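Long-range contacts in putative lipase (Bacteroides thetaiotaomicron VPI-5482, PDB 3BZW), which is probably an esterase of the GDSL-like SGNH hydrolase family, perhaps acting as a lysophospholipase on lipid esters: residues I151-K155 / I208-P212; P168-S172 / T220-M225. One frame throughout, in Å; residues are numbered along the deposited sequence.

Contact 1 of 2, residues I151-K155 / I208-P212; sequences ITQLK and IWGIP
With chi1 at -65°, Ile151 sets CG2 anti to its backbone N and CG1 beside it, and the extended chi2 carries CD1 onward, so that both branches meet Trp209. CG2 of Ile151 lies 3.7 Å from CB of Trp209, while CD1 of Ile151 comes within 3.8 Å of CD1 of Trp209. CD1 of Ile151 also meets CG2 of Ile211 at 4.2 Å. CB of Ile151 sits over one indole face, offset toward the rim. Both isoleucines press on Leu165 of strand 162-166, the neighbour of strand 213-214 in the parallel sheet, as suits branched apolar residues between helix and sheet in the alpha/beta SGNH fold. Helix 143-157 here touches the end of helix 195-210, which leads into edge strand 213-214. Thr152 OG1 stands obliquely to the ring, 3.3 Å from Trp209 CH2, but its hydrogen bond goes to Asn148 O; Asn148 OD1 receives the indole NE1. Lys155 is long enough to span the gap, extended until chi4 (-71°) turns NZ to Gly210 O, a 2.9 Å hydrogen bond that arrives 36° out of the carbonyl plane. Glycine suits the positive phi at 210. Gln229 of the second subunit takes a further bond from NZ.

Contact 2 of 2, residues P168-S172 / T220-M225; sequences PLHRS and TGMNPM
Two loops on the C-terminal side of the parallel sheet run alongside each other here, their end-to-end directions 17° apart: segment 168-172 comes after strand 162-166, whereas segment 220-225 comes after strand 213-214 and the short helix 216-219. Water stands in for a direct backbone bond between them. Water 1 accepts from His170 N at 2.9 Å and donates to Met222 O at 2.8 Å. Nearby, CD2 of Leu169 rests on CG2 of Thr220 at 3.9 Å, the two side chains crossing at about a right angle; Thr220 suits this place because its methyl packs while OG1 bonds to Phe216 O.

In the alpha/beta fold of SGNH hydrolases the loops at this end of the sheet surround the active site. Arg171, whose side chain is about 6 Å from an acetate ion, probably from the crystallisation liquor, sets off with CB directed away from 220-225, and its guanidinium hydrogen-bonds Thr98 and Gln182. The Pro224 ring, a compact apolar wedge, fits against the backbone of Arg171 and the CB atoms of both its neighbours: CG of Pro224 is 3.5 Å from CA of Arg171, CD of Pro224 is 3.7 Å from CB of His170, and CB of Pro224 is 3.8 Å from CB of Ser172.

Asn223 opens an Asx turn, its OD1 accepting from Met225 N at 2.9 Å. Its amide crosses the His170 ring obliquely, planes 38° apart, and ND2 hydrogen-bonds Trp209 O of the third subunit; His170 NE2 makes weak hydrogen bonds to the backbone O atoms of Asn207 and Ile208 of that subunit. Ser172 OG, anti to its backbone N (chi1 -172°), shares water 2 with Pro224 O. The selenomethionine at Met225, bent at chi2 and chi3, lays its selenium near both Ser172 OG and Arg171 O.

In the fold
The four segments alternate along the chain, 151-155, 168-172, 208-212 and 220-225, so the two contacts interlock in sequence. Strand 162-166 runs between the first two segments and strand 213-214 between the last two: contact 1 joins elements that lead into these neighbouring strands of the parallel sheet, and contact 2 joins loops that leave them. Their centres are 25 Å apart, on opposite sides of the chain's centre, and their nearest atoms stay about 11 Å from each other. Within the assembly they nevertheless meet, since the backbone O of Trp209 in contact 1 accepts a hydrogen bond from Asn223 of another subunit, making both contacts part of the same kind of subunit interface.

Contact 1 of 2, residues I151-K155 / I208-P212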
# COMPACT_ATOMS: atom_id res chain seq x y z
N ILE A 151 -22.10 -24.57 14.56
CA ILE A 151 -22.91 -23.43 14.97
C ILE A 151 -24.37 -23.66 14.59
O ILE A 151 -25.28 -23.23 15.31
CB ILE A 151 -22.37 -22.12 14.35
CG1 ILE A 151 -20.97 -21.83 14.91
CG2 ILE A 151 -23.30 -20.96 14.68
CD1 ILE A 151 -20.33 -20.55 14.40
N THR A 152 -24.61 -24.34 13.47
CA THR A 152 -25.97 -24.63 13.05
C THR A 152 -26.67 -25.47 14.13
O THR A 152 -27.78 -25.14 14.56
CB THR A 152 -25.99 -25.42 11.72
OG1 THR A 152 -25.61 -24.54 10.65
CG2 THR A 152 -27.37 -25.99 11.44
N GLN A 153 -26.02 -26.54 14.55
CA GLN A 153 -26.57 -27.43 15.57
C GLN A 153 -26.72 -26.72 16.92
O GLN A 153 -27.69 -26.95 17.64
CB GLN A 153 -25.69 -28.67 15.71
CG GLN A 153 -25.67 -29.53 14.45
CD GLN A 153 -27.06 -30.01 14.06
OE1 GLN A 153 -27.38 -30.13 12.88
NE2 GLN A 153 -27.89 -30.28 15.06
N LEU A 154 -25.76 -25.87 17.27
CA LEU A 154 -25.85 -25.14 18.53
C LEU A 154 -27.09 -24.25 18.53
O LEU A 154 -27.82 -24.19 19.52
CB LEU A 154 -24.59 -24.29 18.75
CG LEU A 154 -23.35 -25.05 19.24
CD1 LEU A 154 -22.10 -24.20 19.07
CD2 LEU A 154 -23.55 -25.44 20.70
N LYS A 155 -27.32 -23.55 17.43
CA LYS A 155 -28.46 -22.65 17.32
C LYS A 155 -29.78 -23.41 17.20
O LYS A 155 -30.81 -22.95 17.68
CB LYS A 155 -28.28 -21.69 16.14
CG LYS A 155 -27.26 -20.58 16.40
CD LYS A 155 -27.11 -19.66 15.20
CE LYS A 155 -26.15 -18.52 15.48
NZ LYS A 155 -26.71 -17.52 16.44
N ILE A 208 -20.34 -14.08 10.28
CA ILE A 208 -20.90 -15.04 9.33
C ILE A 208 -22.15 -15.72 9.88
O ILE A 208 -23.15 -15.87 9.17
CB ILE A 208 -19.87 -16.12 8.96
CG1 ILE A 208 -18.71 -15.50 8.19
CG2 ILE A 208 -20.55 -17.21 8.12
CD1 ILE A 208 -17.55 -16.44 7.93
N TRP A 209 -22.10 -16.11 11.15
CA TRP A 209 -23.24 -16.80 11.77
C TRP A 209 -24.07 -16.01 12.78
O TRP A 209 -25.15 -16.45 13.17
CB TRP A 209 -22.77 -18.10 12.42
CG TRP A 209 -22.46 -19.16 11.41
CD1 TRP A 209 -21.24 -19.48 10.89
CD2 TRP A 209 -23.41 -19.99 10.74
NE1 TRP A 209 -21.37 -20.46 9.93
CE2 TRP A 209 -22.70 -20.78 9.82
CE3 TRP A 209 -24.81 -20.13 10.82
CZ2 TRP A 209 -23.33 -21.71 8.98
CZ3 TRP A 209 -25.44 -21.05 9.99
CH2 TRP A 209 -24.70 -21.83 9.08
N GLY A 210 -23.57 -14.85 13.20
CA GLY A 210 -24.30 -14.06 14.17
C GLY A 210 -24.14 -14.67 15.56
O GLY A 210 -25.10 -15.15 16.15
N ILE A 211 -22.92 -14.65 16.07
CA ILE A 211 -22.66 -15.22 17.37
C ILE A 211 -21.49 -14.49 18.01
O ILE A 211 -20.53 -14.13 17.33
CB ILE A 211 -22.36 -16.74 17.23
CG1 ILE A 211 -22.32 -17.41 18.61
CG2 ILE A 211 -21.02 -16.95 16.51
CD1 ILE A 211 -22.28 -18.94 18.53
N PRO A 212 -21.57 -14.22 19.33
CA PRO A 212 -20.46 -13.51 19.97
C PRO A 212 -19.21 -14.38 20.09
O PRO A 212 -19.29 -15.59 20.29
CB PRO A 212 -21.04 -13.12 21.33
CG PRO A 212 -22.01 -14.23 21.61
CD PRO A 212 -22.68 -14.43 20.27

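Contact 2 of 2, residues P168-S172 / T220-M225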
# COMPACT_ATOMS: atom_id res chain seq x y z
N PRO A 168 -8.91 -20.45 20.26
CA PRO A 168 -7.86 -21.31 20.82
C PRO A 168 -6.70 -20.49 21.38
O PRO A 168 -6.41 -19.39 20.89
CB PRO A 168 -7.43 -22.16 19.63
CG PRO A 168 -8.68 -22.23 18.78
CD PRO A 168 -9.18 -20.80 18.85
N LEU A 169 -6.04 -21.02 22.41
CA LEU A 169 -4.91 -20.34 23.04
C LEU A 169 -3.62 -20.54 22.25
O LEU A 169 -3.50 -21.50 21.49
CB LEU A 169 -4.69 -20.88 24.45
CG LEU A 169 -5.87 -20.86 25.42
CD1 LEU A 169 -5.48 -21.54 26.73
CD2 LEU A 169 -6.31 -19.43 25.66
N HIS A 170 -2.66 -19.64 22.44
CA HIS A 170 -1.36 -19.78 21.79
C HIS A 170 -0.83 -21.10 22.34
O HIS A 170 -1.18 -21.51 23.44
CB HIS A 170 -0.42 -18.62 22.15
CG HIS A 170 -0.59 -17.42 21.26
ND1 HIS A 170 -1.65 -16.55 21.39
CD2 HIS A 170 0.13 -16.99 20.20
CE1 HIS A 170 -1.57 -15.63 20.45
NE2 HIS A 170 -0.50 -15.87 19.71
N ARG A 171 0.03 -21.77 21.57
CA ARG A 171 0.53 -23.07 21.98
C ARG A 171 1.96 -23.32 21.58
O ARG A 171 2.42 -22.84 20.55
CB ARG A 171 -0.35 -24.15 21.35
CG ARG A 171 -0.55 -23.94 19.86
CD ARG A 171 -1.35 -25.07 19.24
NE ARG A 171 -0.58 -26.30 19.21
CZ ARG A 171 -1.11 -27.52 19.21
NH1 ARG A 171 -2.42 -27.67 19.24
NH2 ARG A 171 -0.32 -28.58 19.18
N SER A 172 2.67 -24.11 22.39
CA SER A 172 4.05 -24.44 22.08
C SER A 172 4.22 -25.95 21.99
O SER A 172 3.23 -26.68 21.85
CB SER A 172 5.01 -23.84 23.12
OG SER A 172 6.36 -24.02 22.71
N THR A 220 -6.28 -13.43 27.04
CA THR A 220 -5.71 -14.15 28.19
C THR A 220 -4.29 -13.64 28.43
O THR A 220 -3.77 -13.70 29.55
CB THR A 220 -5.64 -15.68 27.96
OG1 THR A 220 -4.81 -15.95 26.82
CG2 THR A 220 -7.03 -16.25 27.71
N GLY A 221 -3.66 -13.15 27.36
CA GLY A 221 -2.30 -12.65 27.47
C GLY A 221 -1.30 -13.76 27.74
O GLY A 221 -0.19 -13.50 28.20
N MSE A 222 -1.70 -14.99 27.46
CA MSE A 222 -0.83 -16.14 27.70
C MSE A 222 -0.21 -16.70 26.42
O MSE A 222 -0.92 -17.25 25.57
CB MSE A 222 -1.62 -17.25 28.42
CG MSE A 222 -1.96 -16.93 29.87
SE MSE A 222 -3.40 -18.02 30.62
CE MSE A 222 -2.88 -19.74 29.88
N ASN A 223 1.11 -16.56 26.28
CA ASN A 223 1.81 -17.05 25.10
C ASN A 223 2.98 -17.95 25.50
O ASN A 223 4.04 -17.46 25.91
CB ASN A 223 2.34 -15.87 24.28
CG ASN A 223 2.88 -16.29 22.92
OD1 ASN A 223 3.12 -17.48 22.67
ND2 ASN A 223 3.07 -15.32 22.04
N PRO A 224 2.82 -19.28 25.36
CA PRO A 224 3.90 -20.21 25.72
C PRO A 224 5.15 -20.08 24.84
O PRO A 224 6.18 -20.68 25.14
CB PRO A 224 3.22 -21.58 25.61
CG PRO A 224 2.24 -21.37 24.50
CD PRO A 224 1.66 -20.00 24.82
N MSE A 225 5.05 -19.30 23.77
CA MSE A 225 6.20 -19.10 22.89
C MSE A 225 7.20 -18.16 23.58
O MSE A 225 8.34 -18.04 23.14
CB MSE A 225 5.76 -18.53 21.54
CG MSE A 225 5.00 -19.52 20.67
SE MSE A 225 5.97 -21.17 20.30
CE MSE A 225 7.18 -20.50 18.93
O HOH W 1 -3.41 -17.44 24.22
O HOH W 2 8.01 -22.36 24.08